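PDB 4GI5: quinone reductase from Klebsiella pneumoniae subsp. pneumoniae, which binds flavin-adenine dinucleotide and probably reduces quinones at the expense of NAD(P)H, as other flavoproteins of its family do. Local coordinates for residues Y29-P34 / Q119-W124; M64-G69 / P128-G133; I172-G177 / L214-T219. All coordinates share one frame; numbering follows the deposited sequence.

Contacts 1 and 3 belong to the same five-stranded parallel sheet and share the FAD. Contact 1 joins its first and third strands in the order 2-1-3-4-5, contact 3 its fourth and outermost fifth, and the two meet where Phe120 and Leu122 bond to strand 168-174. Contact 2 lies off the sheet, packing the loop 64-69 on helix 129-138, and touches contact 1 through Met131 and Phe120. Contacts 1 and 2 are buried and both reach the second subunit; contact 3 is partly buried and touches no other chain. Its chemistry is mostly backbone hydrogen bonding, contact 1 combines one backbone bond with rings around the cofactor, and contact 2 has no hydrogen bond across it.

Contact 1 of 3, residues Y29-P34 / Q119-W124; sequences YAHPEP and QFPLWW. With FAD (flavin-adenine dinucleotide), chain H.
Tyr29 and Gln119 pair as a parallel beta bridge, their CA atoms 4.9 Å apart, near the C-terminal ends of strands 24-29 and 115-121. A single hydrogen bond crosses the segments, from Ala30 N to Gln119 O (3.1 Å); the CA-H of Tyr29 approaches the same oxygen. Beyond this pair the chains diverge, their end-to-end directions 47° apart.

On the face shared by Tyr29 and Gln119 the two side chains run side by side. Gln119 is fully extended, with CG anti to the backbone N (chi1 -176°), which carries its amide to the edge of the tyrosine ring: CD1 of Tyr29 lies 3.8 Å from CD of Gln119, and the planes stand 70° apart. The amide's NE2 is held by Asn38 O. Farther on, Pro121 CD rests 3.2 Å from Ala30 O, and Pro121 CG sits obliquely against the His31 ring.

That imidazole is held at both nitrogens, since Glu33 N donates to ND1 in the ring plane while NE2 donates to FAD O2P (2.8 Å); the paired bonds fix its rotation. Trp123 lies with one face on the dimethylbenzene end of the flavin, CD1 3.4 Å from FAD C8, and with the opposite face against Pro121 CG; its CH2 meets Pro32 CD at 4.1 Å. At the flavin itself, Trp124 N bonds N5 almost straight, and Leu122 O accepts from the ribityl O2'.

Tyr139 and Tyr205 of the second subunit meet Trp124 edge-to-face (T-shaped). Helix 37-51 flanks the Gln119 face, where Lys42 makes a cation-pi contact with Tyr29. Helix 129-138 packs against Ala30 and Phe120, and strand 168-174 continues the sheet beyond strand 115-121.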
loop_
_atom_site.group_PDB
_atom_site.type_symbol
_atom_site.label_atom_id
_atom_site.label_comp_id
_atom_site.label_asym_id
_atom_site.label_seq_id
_atom_site.Cartn_x
_atom_site.Cartn_y
_atom_site.Cartn_z
ATOM N N TYR B 29 -14.236 4.797 -4.964
ATOM C CA TYR B 29 -13.576 5.497 -6.088
ATOM C C TYR B 29 -12.656 6.575 -5.535
ATOM O O TYR B 29 -13.050 7.391 -4.722
ATOM C CB TYR B 29 -14.633 6.128 -7.012
ATOM C CG TYR B 29 -14.147 7.163 -7.979
ATOM C CD1 TYR B 29 -13.499 6.801 -9.184
ATOM C CD2 TYR B 29 -14.294 8.509 -7.727
ATOM C CE1 TYR B 29 -13.062 7.791 -10.057
ATOM C CE2 TYR B 29 -13.845 9.480 -8.614
ATOM C CZ TYR B 29 -13.253 9.073 -9.808
ATOM O OH TYR B 29 -12.805 10.080 -10.642
ATOM N N ALA B 30 -11.391 6.546 -5.929
ATOM C CA ALA B 30 -10.364 7.474 -5.500
ATOM C C ALA B 30 -9.662 8.180 -6.628
ATOM O O ALA B 30 -8.709 7.690 -7.177
ATOM C CB ALA B 30 -9.328 6.718 -4.633
ATOM N N HIS B 31 -10.169 9.375 -7.029
ATOM C CA HIS B 31 -9.422 10.220 -7.948
ATOM C C HIS B 31 -9.874 11.632 -7.674
ATOM O O HIS B 31 -11.069 11.834 -7.542
ATOM C CB HIS B 31 -9.675 9.865 -9.425
ATOM C CG HIS B 31 -8.638 10.448 -10.315
ATOM N ND1 HIS B 31 -8.513 11.810 -10.548
ATOM C CD2 HIS B 31 -7.584 9.868 -10.966
ATOM C CE1 HIS B 31 -7.520 12.029 -11.365
ATOM N NE2 HIS B 31 -6.913 10.877 -11.601
ATOM N N PRO B 32 -8.908 12.555 -7.564
ATOM C CA PRO B 32 -9.242 13.936 -7.253
ATOM C C PRO B 32 -9.918 14.761 -8.401
ATOM O O PRO B 32 -10.598 15.742 -8.133
ATOM C CB PRO B 32 -7.874 14.514 -6.961
ATOM C CG PRO B 32 -6.890 13.784 -7.631
ATOM C CD PRO B 32 -7.461 12.348 -7.578
ATOM N N GLU B 33 -9.908 14.272 -9.621
ATOM C CA GLU B 33 -10.399 15.084 -10.781
ATOM C C GLU B 33 -11.480 14.372 -11.561
ATOM O O GLU B 33 -11.305 13.338 -12.199
ATOM C CB GLU B 33 -9.232 15.492 -11.663
ATOM C CG GLU B 33 -9.595 16.146 -13.031
ATOM C CD GLU B 33 -10.494 17.381 -12.849
ATOM O OE1 GLU B 33 -10.052 18.220 -12.056
ATOM O OE2 GLU B 33 -11.579 17.386 -13.457
ATOM N N PRO B 34 -12.701 14.951 -11.592
ATOM C CA PRO B 34 -13.819 14.332 -12.227
ATOM C C PRO B 34 -13.705 14.183 -13.706
ATOM O O PRO B 34 -14.311 13.289 -14.307
ATOM C CB PRO B 34 -15.020 15.291 -11.880
ATOM C CG PRO B 34 -14.496 16.190 -10.852
ATOM C CD PRO B 34 -13.041 16.131 -10.759
ATOM N N GLN B 119 -11.916 1.329 -7.363
ATOM C CA GLN B 119 -11.384 1.891 -8.548
ATOM C C GLN B 119 -10.418 3.031 -8.215
ATOM O O GLN B 119 -10.758 3.934 -7.468
ATOM C CB GLN B 119 -12.473 2.497 -9.448
ATOM C CG GLN B 119 -11.959 3.008 -10.714
ATOM C CD GLN B 119 -12.929 3.832 -11.483
ATOM O OE1 GLN B 119 -14.134 3.673 -11.352
ATOM N NE2 GLN B 119 -12.376 4.705 -12.321
ATOM N N PHE B 120 -9.192 2.893 -8.745
ATOM C CA PHE B 120 -8.112 3.824 -8.454
ATOM C C PHE B 120 -6.993 3.794 -9.468
ATOM O O PHE B 120 -6.730 2.778 -10.078
ATOM C CB PHE B 120 -7.550 3.585 -7.048
ATOM C CG PHE B 120 -7.020 2.199 -6.818
ATOM C CD1 PHE B 120 -7.875 1.207 -6.402
ATOM C CD2 PHE B 120 -5.659 1.897 -6.959
ATOM C CE1 PHE B 120 -7.436 -0.075 -6.207
ATOM C CE2 PHE B 120 -5.176 0.632 -6.664
ATOM C CZ PHE B 120 -6.083 -0.383 -6.350
ATOM N N PRO B 121 -6.314 4.946 -9.684
ATOM C CA PRO B 121 -5.014 4.920 -10.368
ATOM C C PRO B 121 -3.986 4.268 -9.440
ATOM O O PRO B 121 -4.010 4.507 -8.222
ATOM C CB PRO B 121 -4.692 6.411 -10.568
ATOM C CG PRO B 121 -5.379 7.035 -9.370
ATOM C CD PRO B 121 -6.609 6.264 -9.083
ATOM N N LEU B 122 -3.092 3.504 -10.017
ATOM C CA LEU B 122 -1.942 2.974 -9.284
ATOM C C LEU B 122 -1.001 4.090 -8.986
ATOM O O LEU B 122 -0.463 4.738 -9.911
ATOM C CB LEU B 122 -1.310 1.831 -10.122
ATOM C CG LEU B 122 -0.361 0.968 -9.290
ATOM C CD1 LEU B 122 -1.052 0.181 -8.206
ATOM C CD2 LEU B 122 0.325 0.062 -10.268
ATOM N N TRP B 123 -0.790 4.397 -7.702
ATOM C CA TRP B 123 0.107 5.480 -7.298
ATOM C C TRP B 123 1.173 4.810 -6.369
ATOM O O TRP B 123 0.803 4.280 -5.296
ATOM C CB TRP B 123 -0.603 6.596 -6.520
ATOM C CG TRP B 123 -1.345 7.573 -7.392
ATOM C CD1 TRP B 123 -1.482 7.578 -8.732
ATOM C CD2 TRP B 123 -2.165 8.685 -6.897
ATOM N NE1 TRP B 123 -2.269 8.693 -9.141
ATOM C CE2 TRP B 123 -2.715 9.341 -8.023
ATOM C CE3 TRP B 123 -2.411 9.188 -5.661
ATOM C CZ2 TRP B 123 -3.529 10.453 -7.882
ATOM C CZ3 TRP B 123 -3.266 10.291 -5.500
ATOM C CH2 TRP B 123 -3.771 10.916 -6.629
ATOM N N TRP B 124 2.403 4.817 -6.859
ATOM C CA TRP B 124 3.498 4.221 -6.057
ATOM C C TRP B 124 3.157 2.807 -5.661
ATOM O O TRP B 124 3.273 2.392 -4.514
ATOM C CB TRP B 124 3.876 5.137 -4.872
ATOM C CG TRP B 124 4.466 6.394 -5.397
ATOM C CD1 TRP B 124 3.858 7.623 -5.416
ATOM C CD2 TRP B 124 5.738 6.562 -6.019
ATOM N NE1 TRP B 124 4.674 8.534 -6.071
ATOM C CE2 TRP B 124 5.844 7.899 -6.433
ATOM C CE3 TRP B 124 6.827 5.679 -6.303
ATOM C CZ2 TRP B 124 6.923 8.362 -7.155
ATOM C CZ3 TRP B 124 7.922 6.167 -6.985
ATOM C CH2 TRP B 124 7.939 7.512 -7.450
HETATM P PA FAD H . -5.522 11.357 -16.495
HETATM O O1A FAD H . -6.749 12.035 -16.042
HETATM O O2A FAD H . -4.174 11.894 -16.376
HETATM O O5B FAD H . -5.666 10.988 -18.083
HETATM C C5B FAD H . -4.802 10.101 -18.823
HETATM C C4B FAD H . -5.082 10.270 -20.280
HETATM O O4B FAD H . -6.336 9.687 -20.555
HETATM C C3B FAD H . -5.041 11.708 -20.738
HETATM O O3B FAD H . -4.241 11.702 -21.911
HETATM C C2B FAD H . -6.494 11.908 -21.061
HETATM O O2B FAD H . -6.733 12.961 -22.031
HETATM C C1B FAD H . -7.039 10.593 -21.506
HETATM N N9A FAD H . -8.517 10.548 -21.336
HETATM C C8A FAD H . -9.368 11.045 -20.287
HETATM N N7A FAD H . -10.640 10.832 -20.532
HETATM C C5A FAD H . -10.574 10.321 -21.795
HETATM C C6A FAD H . -11.562 9.949 -22.808
HETATM N N6A FAD H . -12.776 10.039 -22.374
HETATM N N1A FAD H . -11.196 9.437 -24.034
HETATM C C2A FAD H . -9.908 9.302 -24.331
HETATM N N3A FAD H . -8.924 9.682 -23.429
HETATM C C4A FAD H . -9.287 10.115 -22.275
HETATM N N1 FAD H . 2.049 4.261 -12.725
HETATM C C2 FAD H . 2.500 3.005 -12.521
HETATM O O2 FAD H . 2.493 2.113 -13.473
HETATM N N3 FAD H . 2.992 2.609 -11.293
HETATM C C4 FAD H . 3.164 3.481 -10.281
HETATM O O4 FAD H . 3.526 3.104 -9.159
HETATM C C4X FAD H . 2.719 4.832 -10.496
HETATM N N5 FAD H . 2.801 5.742 -9.479
HETATM C C5X FAD H . 2.252 7.041 -9.655
HETATM C C6 FAD H . 2.241 7.893 -8.658
HETATM C C7 FAD H . 1.609 9.130 -8.761
HETATM C C7M FAD H . 1.593 10.075 -7.616
HETATM C C8 FAD H . 1.053 9.515 -10.005
HETATM C C8M FAD H . 0.435 10.880 -10.150
HETATM C C9 FAD H . 1.073 8.661 -11.062
HETATM C C9A FAD H . 1.656 7.370 -10.906
HETATM N N10 FAD H . 1.578 6.418 -11.900
HETATM C C10 FAD H . 2.084 5.137 -11.729
HETATM C "C1'" FAD H . 0.906 6.686 -13.180
HETATM C "C2'" FAD H . -0.590 6.550 -12.888
HETATM O "O2'" FAD H . -1.060 5.232 -12.590
HETATM C "C3'" FAD H . -1.434 7.090 -14.089
HETATM O "O3'" FAD H . -1.091 8.499 -14.131
HETATM C "C4'" FAD H . -2.951 6.982 -13.889
HETATM O "O4'" FAD H . -3.324 5.645 -13.994
HETATM C "C5'" FAD H . -3.689 7.721 -15.037
HETATM O "O5'" FAD H . -5.047 7.747 -14.734
HETATM P P FAD H . -5.728 9.223 -14.490
HETATM O O1P FAD H . -7.171 8.989 -14.264
HETATM O O2P FAD H . -5.032 10.034 -13.493
HETATM O O3P FAD H . -5.472 9.801 -15.977
#

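Contact 2 of 3, residues M64-G69 / P128-G133; sequences MRWKAG and PAIMKG
Ala68 and Gly133 bring the loop 64-69 against the first turns of helix 129-138, their CA atoms only 4.0 Å apart, although no hydrogen bond crosses the segments. The close approach is made by backbone: Ala68 O lies 3.2 Å from Gly133 CA, where a CB on Gly133 would point, so the carbonyl takes the place a side chain would need and the two backbones can come this close.

Trp66 and Ile130 carry the side-chain packing. A chi1 of -180° swings the indole away from its own backbone N and turns its pyrrole part toward Ile130 O and Gly133: Trp66 CD1 stands 3.5 Å from Ile130 O, obliquely to the ring, and Trp66 NE1 is 3.5 Å from Gly133 C, which lies at the ring edge and near its plane. Ile130 crosses the tryptophan at a slant, its CG1 4.0 Å from Trp66 CB. The extended CG1 branch (chi1 -164°) brings Ile130 CD1 to Trp66 CB and to the Trp66 carbonyl oxygen as well. Ala68 CB completes the surface more loosely, 4.2 Å from Ala129 O.

Pro128 occupies the N-cap position, and its carbonyl receives Lys132 N in the first turn, with Gly133 N bonded to Ala129 O (2.8 Å) next. Trp66 also meets the Trp134 ring at about 45°, while Asp102 and Glu106 of helix 101-112 touch it from another helix.

At the dimer interface Ala68 packs on Ala68, and Ala129 on Ala129, of the second subunit. The arrangement is loop-on-helix packing within a flavodoxin-like fold: the excursion after strand 55-60 packs on the start of the helix that follows strand 115-121.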
loop_
_atom_site.group_PDB
_atom_site.type_symbol
_atom_site.label_atom_id
_atom_site.label_comp_id
_atom_site.label_asym_id
_atom_site.label_seq_id
_atom_site.Cartn_x
_atom_site.Cartn_y
_atom_site.Cartn_z
HETATM N N MSE B 64 -16.351 13.425 -1.145
HETATM C CA MSE B 64 -16.864 13.359 0.230
HETATM C C MSE B 64 -15.870 14.023 1.232
HETATM O O MSE B 64 -16.121 14.037 2.387
HETATM C CB MSE B 64 -17.053 11.881 0.661
HETATM C CG MSE B 64 -18.088 11.191 -0.130
HETATM SE SE MSE B 64 -17.651 9.186 0.248
HETATM C CE MSE B 64 -19.156 9.711 1.012
ATOM N N ARG B 65 -14.714 14.473 0.773
ATOM C CA ARG B 65 -13.609 15.033 1.589
ATOM C C ARG B 65 -13.279 14.013 2.712
ATOM O O ARG B 65 -13.219 14.275 3.882
ATOM C CB ARG B 65 -13.956 16.398 2.188
ATOM C CG ARG B 65 -14.430 17.381 1.095
ATOM C CD ARG B 65 -14.997 18.663 1.718
ATOM N NE ARG B 65 -13.858 19.451 2.166
ATOM C CZ ARG B 65 -13.483 19.685 3.438
ATOM N NH1 ARG B 65 -14.164 19.211 4.495
ATOM N NH2 ARG B 65 -12.387 20.412 3.654
ATOM N N TRP B 66 -13.115 12.796 2.281
ATOM C CA TRP B 66 -12.944 11.653 3.196
ATOM C C TRP B 66 -11.697 11.880 4.075
ATOM O O TRP B 66 -10.611 12.153 3.557
ATOM C CB TRP B 66 -12.730 10.393 2.331
ATOM C CG TRP B 66 -12.546 9.152 3.209
ATOM C CD1 TRP B 66 -11.337 8.486 3.461
ATOM C CD2 TRP B 66 -13.529 8.491 3.983
ATOM N NE1 TRP B 66 -11.557 7.492 4.345
ATOM C CE2 TRP B 66 -12.878 7.488 4.734
ATOM C CE3 TRP B 66 -14.913 8.683 4.182
ATOM C CZ2 TRP B 66 -13.557 6.616 5.584
ATOM C CZ3 TRP B 66 -15.590 7.773 5.037
ATOM C CH2 TRP B 66 -14.935 6.803 5.748
ATOM N N LYS B 67 -11.829 11.682 5.386
ATOM C CA LYS B 67 -10.729 11.789 6.277
ATOM C C LYS B 67 -9.803 10.566 6.206
ATOM O O LYS B 67 -10.287 9.456 6.444
ATOM C CB LYS B 67 -11.231 11.899 7.738
ATOM C CG LYS B 67 -10.173 11.953 8.827
ATOM C CD LYS B 67 -10.716 12.121 10.264
ATOM C CE LYS B 67 -9.662 11.749 11.340
ATOM N NZ LYS B 67 -10.385 11.745 12.579
ATOM N N ALA B 68 -8.555 10.786 5.843
ATOM C CA ALA B 68 -7.676 9.594 5.630
ATOM C C ALA B 68 -6.921 9.038 6.833
ATOM O O ALA B 68 -6.642 7.848 6.843
ATOM C CB ALA B 68 -6.638 9.952 4.560
ATOM N N GLY B 69 -6.568 9.845 7.823
ATOM C CA GLY B 69 -5.703 9.486 8.908
ATOM C C GLY B 69 -6.463 8.970 10.085
ATOM O O GLY B 69 -7.106 9.776 10.779
ATOM N N PRO B 128 -3.975 5.008 -3.864
ATOM C CA PRO B 128 -3.852 6.421 -3.366
ATOM C C PRO B 128 -4.109 6.456 -1.839
ATOM O O PRO B 128 -4.937 5.702 -1.326
ATOM C CB PRO B 128 -4.950 7.174 -4.131
ATOM C CG PRO B 128 -5.066 6.359 -5.407
ATOM C CD PRO B 128 -4.977 4.930 -4.970
ATOM N N ALA B 129 -3.393 7.317 -1.139
ATOM C CA ALA B 129 -3.585 7.470 0.285
ATOM C C ALA B 129 -5.016 7.579 0.763
ATOM O O ALA B 129 -5.379 7.040 1.811
ATOM C CB ALA B 129 -2.754 8.601 0.820
ATOM N N ILE B 130 -5.854 8.335 0.066
ATOM C CA ILE B 130 -7.192 8.552 0.554
ATOM C C ILE B 130 -8.001 7.229 0.606
ATOM O O ILE B 130 -8.803 7.019 1.526
ATOM C CB ILE B 130 -7.947 9.645 -0.282
ATOM C CG1 ILE B 130 -9.174 10.125 0.457
ATOM C CG2 ILE B 130 -8.316 9.171 -1.627
ATOM C CD1 ILE B 130 -9.761 11.403 -0.213
HETATM N N MSE B 131 -7.704 6.350 -0.340
HETATM C CA MSE B 131 -8.333 5.002 -0.401
HETATM C C MSE B 131 -7.756 4.115 0.710
HETATM O O MSE B 131 -8.490 3.363 1.370
HETATM C CB MSE B 131 -8.301 4.228 -1.760
HETATM C CG MSE B 131 -9.415 3.021 -1.825
HETATM SE SE MSE B 131 -8.923 2.318 -3.524
HETATM C CE MSE B 131 -10.638 3.241 -4.158
ATOM N N LYS B 132 -6.452 4.144 0.897
ATOM C CA LYS B 132 -5.853 3.422 2.018
ATOM C C LYS B 132 -6.452 3.914 3.330
ATOM O O LYS B 132 -6.672 3.130 4.257
ATOM C CB LYS B 132 -4.372 3.669 2.067
ATOM C CG LYS B 132 -3.599 2.918 3.181
ATOM C CD LYS B 132 -3.783 1.417 2.940
ATOM C CE LYS B 132 -3.233 0.562 3.993
ATOM N NZ LYS B 132 -2.831 0.898 5.342
ATOM N N GLY B 133 -6.786 5.186 3.425
ATOM C CA GLY B 133 -7.430 5.686 4.635
ATOM C C GLY B 133 -8.866 5.236 4.842
ATOM O O GLY B 133 -9.277 5.094 5.984
#

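Contact 3 of 3, residues I172-G177 / L214-T219; sequences IVTAGG and LVFYRT. With FAD (flavin-adenine dinucleotide), chain H.
Gly177 O lies in the plane of the Tyr217 ring, at its edge, 3.6 Å from Tyr217 CD1, while Ala175 CB approaches that ring obliquely, as Val173 O does the Phe216 ring. At the edge of Phe216, CD2 meets Thr174 CG2 (4.1 Å), the two side chains crossing at an angle.

The backbones beneath are parallel strands, 11° apart with axes 4.8 Å from each other. Val173 is gripped twice, N to Leu214 O and O from Phe216 N (both 2.9 Å), and Ala175 N bonds Phe216 O. Where the strands give way to loops, Thr219 N binds Ala175 O, and Arg218 N reaches Gly177 O from above the carbonyl plane.

Thr174 OG1 sits between its backbone N and carbonyl carbon (chi1 51°), where it reaches FAD O4' at 2.8 Å and is also bonded to Asn38 ND2; Thr219 OG1 shares that FAD oxygen. Gly176 N bonds FAD N1 (3.1 Å) and Gly177 N bonds FAD O2 (2.8 Å, 161°). Two backbone N-H groups thus face the N1-C2=O2 edge, an arrangement that would probably stabilise negative charge there in reduced flavin.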
loop_
_atom_site.group_PDB
_atom_site.type_symbol
_atom_site.label_atom_id
_atom_site.label_comp_id
_atom_site.label_asym_id
_atom_site.label_seq_id
_atom_site.Cartn_x
_atom_site.Cartn_y
_atom_site.Cartn_z
ATOM N N ILE B 172 -10.350 -2.172 -10.087
ATOM C CA ILE B 172 -10.162 -1.584 -11.377
ATOM C C ILE B 172 -9.066 -0.576 -11.252
ATOM O O ILE B 172 -9.169 0.371 -10.534
ATOM C CB ILE B 172 -11.442 -0.878 -11.877
ATOM C CG1 ILE B 172 -12.611 -1.820 -12.015
ATOM C CG2 ILE B 172 -11.134 -0.220 -13.216
ATOM C CD1 ILE B 172 -13.932 -1.054 -12.290
ATOM N N VAL B 173 -7.936 -0.848 -11.838
ATOM C CA VAL B 173 -6.703 -0.104 -11.686
ATOM C C VAL B 173 -6.172 0.388 -13.014
ATOM O O VAL B 173 -6.051 -0.319 -13.989
ATOM C CB VAL B 173 -5.620 -1.029 -11.096
ATOM C CG1 VAL B 173 -4.305 -0.267 -10.858
ATOM C CG2 VAL B 173 -6.184 -1.653 -9.815
ATOM N N THR B 174 -5.772 1.650 -13.049
ATOM C CA THR B 174 -5.071 2.208 -14.171
ATOM C C THR B 174 -3.619 2.475 -13.817
ATOM O O THR B 174 -3.365 3.031 -12.749
ATOM C CB THR B 174 -5.698 3.584 -14.639
ATOM O OG1 THR B 174 -5.835 4.441 -13.509
ATOM C CG2 THR B 174 -7.137 3.419 -15.243
ATOM N N ALA B 175 -2.707 2.117 -14.692
ATOM C CA ALA B 175 -1.280 2.233 -14.448
ATOM C C ALA B 175 -0.601 2.951 -15.591
ATOM O O ALA B 175 -0.953 2.761 -16.791
ATOM C CB ALA B 175 -0.682 0.835 -14.245
ATOM N N GLY B 176 0.378 3.757 -15.254
ATOM C CA GLY B 176 1.175 4.398 -16.299
ATOM C C GLY B 176 2.171 3.507 -16.984
ATOM O O GLY B 176 2.462 3.706 -18.175
ATOM N N GLY B 177 2.713 2.515 -16.274
ATOM C CA GLY B 177 3.737 1.647 -16.874
ATOM C C GLY B 177 3.128 0.704 -17.933
ATOM O O GLY B 177 1.891 0.453 -18.029
ATOM N N LEU B 214 -9.132 -5.886 -13.018
ATOM C CA LEU B 214 -9.104 -5.274 -14.328
ATOM C C LEU B 214 -8.039 -4.171 -14.284
ATOM O O LEU B 214 -8.184 -3.225 -13.511
ATOM C CB LEU B 214 -10.452 -4.642 -14.577
ATOM C CG LEU B 214 -10.540 -3.888 -15.894
ATOM C CD1 LEU B 214 -10.179 -4.748 -17.095
ATOM C CD2 LEU B 214 -11.938 -3.346 -16.045
ATOM N N VAL B 215 -6.959 -4.419 -14.943
ATOM C CA VAL B 215 -5.841 -3.495 -14.974
ATOM C C VAL B 215 -5.533 -2.998 -16.387
ATOM O O VAL B 215 -5.361 -3.791 -17.341
ATOM C CB VAL B 215 -4.546 -4.140 -14.415
ATOM C CG1 VAL B 215 -3.403 -3.147 -14.328
ATOM C CG2 VAL B 215 -4.857 -4.770 -13.075
ATOM N N PHE B 216 -5.528 -1.676 -16.511
ATOM C CA PHE B 216 -5.164 -1.009 -17.722
ATOM C C PHE B 216 -3.747 -0.428 -17.645
ATOM O O PHE B 216 -3.346 0.185 -16.648
ATOM C CB PHE B 216 -6.131 0.126 -18.015
ATOM C CG PHE B 216 -7.562 -0.306 -18.192
ATOM C CD1 PHE B 216 -7.918 -1.341 -19.101
ATOM C CD2 PHE B 216 -8.546 0.187 -17.401
ATOM C CE1 PHE B 216 -9.241 -1.715 -19.287
ATOM C CE2 PHE B 216 -9.905 -0.219 -17.618
ATOM C CZ PHE B 216 -10.230 -1.112 -18.528
ATOM N N TYR B 217 -2.962 -0.591 -18.734
ATOM C CA TYR B 217 -1.584 -0.145 -18.768
ATOM C C TYR B 217 -1.369 1.003 -19.728
ATOM O O TYR B 217 -2.241 1.266 -20.615
ATOM C CB TYR B 217 -0.714 -1.295 -19.181
ATOM C CG TYR B 217 -0.805 -2.403 -18.212
ATOM C CD1 TYR B 217 -0.049 -2.421 -17.003
ATOM C CD2 TYR B 217 -1.628 -3.515 -18.474
ATOM C CE1 TYR B 217 -0.174 -3.485 -16.180
ATOM C CE2 TYR B 217 -1.693 -4.573 -17.584
ATOM C CZ TYR B 217 -0.942 -4.479 -16.390
ATOM O OH TYR B 217 -1.048 -5.568 -15.496
ATOM N N ARG B 218 -0.258 1.698 -19.608
ATOM C CA ARG B 218 0.090 2.824 -20.458
ATOM C C ARG B 218 -0.982 3.859 -20.511
ATOM O O ARG B 218 -1.292 4.411 -21.547
ATOM C CB ARG B 218 0.425 2.379 -21.905
ATOM C CG ARG B 218 1.515 1.433 -21.976
ATOM C CD ARG B 218 2.086 1.273 -23.463
ATOM N NE ARG B 218 2.743 2.486 -23.970
ATOM C CZ ARG B 218 3.634 2.461 -24.995
ATOM N NH1 ARG B 218 3.942 1.307 -25.616
ATOM N NH2 ARG B 218 4.240 3.569 -25.391
ATOM N N THR B 219 -1.566 4.161 -19.378
ATOM C CA THR B 219 -2.758 4.967 -19.364
ATOM C C THR B 219 -2.531 6.447 -19.540
ATOM O O THR B 219 -3.517 7.128 -19.880
ATOM C CB THR B 219 -3.607 4.767 -18.134
ATOM O OG1 THR B 219 -2.859 5.052 -16.985
ATOM C CG2 THR B 219 -4.093 3.303 -18.175
HETATM P PA FAD H . -5.522 11.357 -16.495
HETATM O O1A FAD H . -6.749 12.035 -16.042
HETATM O O2A FAD H . -4.174 11.894 -16.376
HETATM O O5B FAD H . -5.666 10.988 -18.083
HETATM C C5B FAD H . -4.802 10.101 -18.823
HETATM C C4B FAD H . -5.082 10.270 -20.280
HETATM O O4B FAD H . -6.336 9.687 -20.555
HETATM C C3B FAD H . -5.041 11.708 -20.738
HETATM O O3B FAD H . -4.241 11.702 -21.911
HETATM C C2B FAD H . -6.494 11.908 -21.061
HETATM O O2B FAD H . -6.733 12.961 -22.031
HETATM C C1B FAD H . -7.039 10.593 -21.506
HETATM N N9A FAD H . -8.517 10.548 -21.336
HETATM C C8A FAD H . -9.368 11.045 -20.287
HETATM N N7A FAD H . -10.640 10.832 -20.532
HETATM C C5A FAD H . -10.574 10.321 -21.795
HETATM C C6A FAD H . -11.562 9.949 -22.808
HETATM N N6A FAD H . -12.776 10.039 -22.374
HETATM N N1A FAD H . -11.196 9.437 -24.034
HETATM C C2A FAD H . -9.908 9.302 -24.331
HETATM N N3A FAD H . -8.924 9.682 -23.429
HETATM C C4A FAD H . -9.287 10.115 -22.275
HETATM N N1 FAD H . 2.049 4.261 -12.725
HETATM C C2 FAD H . 2.500 3.005 -12.521
HETATM O O2 FAD H . 2.493 2.113 -13.473
HETATM N N3 FAD H . 2.992 2.609 -11.293
HETATM C C4 FAD H . 3.164 3.481 -10.281
HETATM O O4 FAD H . 3.526 3.104 -9.159
HETATM C C4X FAD H . 2.719 4.832 -10.496
HETATM N N5 FAD H . 2.801 5.742 -9.479
HETATM C C5X FAD H . 2.252 7.041 -9.655
HETATM C C6 FAD H . 2.241 7.893 -8.658
HETATM C C7 FAD H . 1.609 9.130 -8.761
HETATM C C7M FAD H . 1.593 10.075 -7.616
HETATM C C8 FAD H . 1.053 9.515 -10.005
HETATM C C8M FAD H . 0.435 10.880 -10.150
HETATM C C9 FAD H . 1.073 8.661 -11.062
HETATM C C9A FAD H . 1.656 7.370 -10.906
HETATM N N10 FAD H . 1.578 6.418 -11.900
HETATM C C10 FAD H . 2.084 5.137 -11.729
HETATM C "C1'" FAD H . 0.906 6.686 -13.180
HETATM C "C2'" FAD H . -0.590 6.550 -12.888
HETATM O "O2'" FAD H . -1.060 5.232 -12.590
HETATM C "C3'" FAD H . -1.434 7.090 -14.089
HETATM O "O3'" FAD H . -1.091 8.499 -14.131
HETATM C "C4'" FAD H . -2.951 6.982 -13.889
HETATM O "O4'" FAD H . -3.324 5.645 -13.994
HETATM C "C5'" FAD H . -3.689 7.721 -15.037
HETATM O "O5'" FAD H . -5.047 7.747 -14.734
HETATM P P FAD H . -5.728 9.223 -14.490
HETATM O O1P FAD H . -7.171 8.989 -14.264
HETATM O O2P FAD H . -5.032 10.034 -13.493
HETATM O O3P FAD H . -5.472 9.801 -15.977
#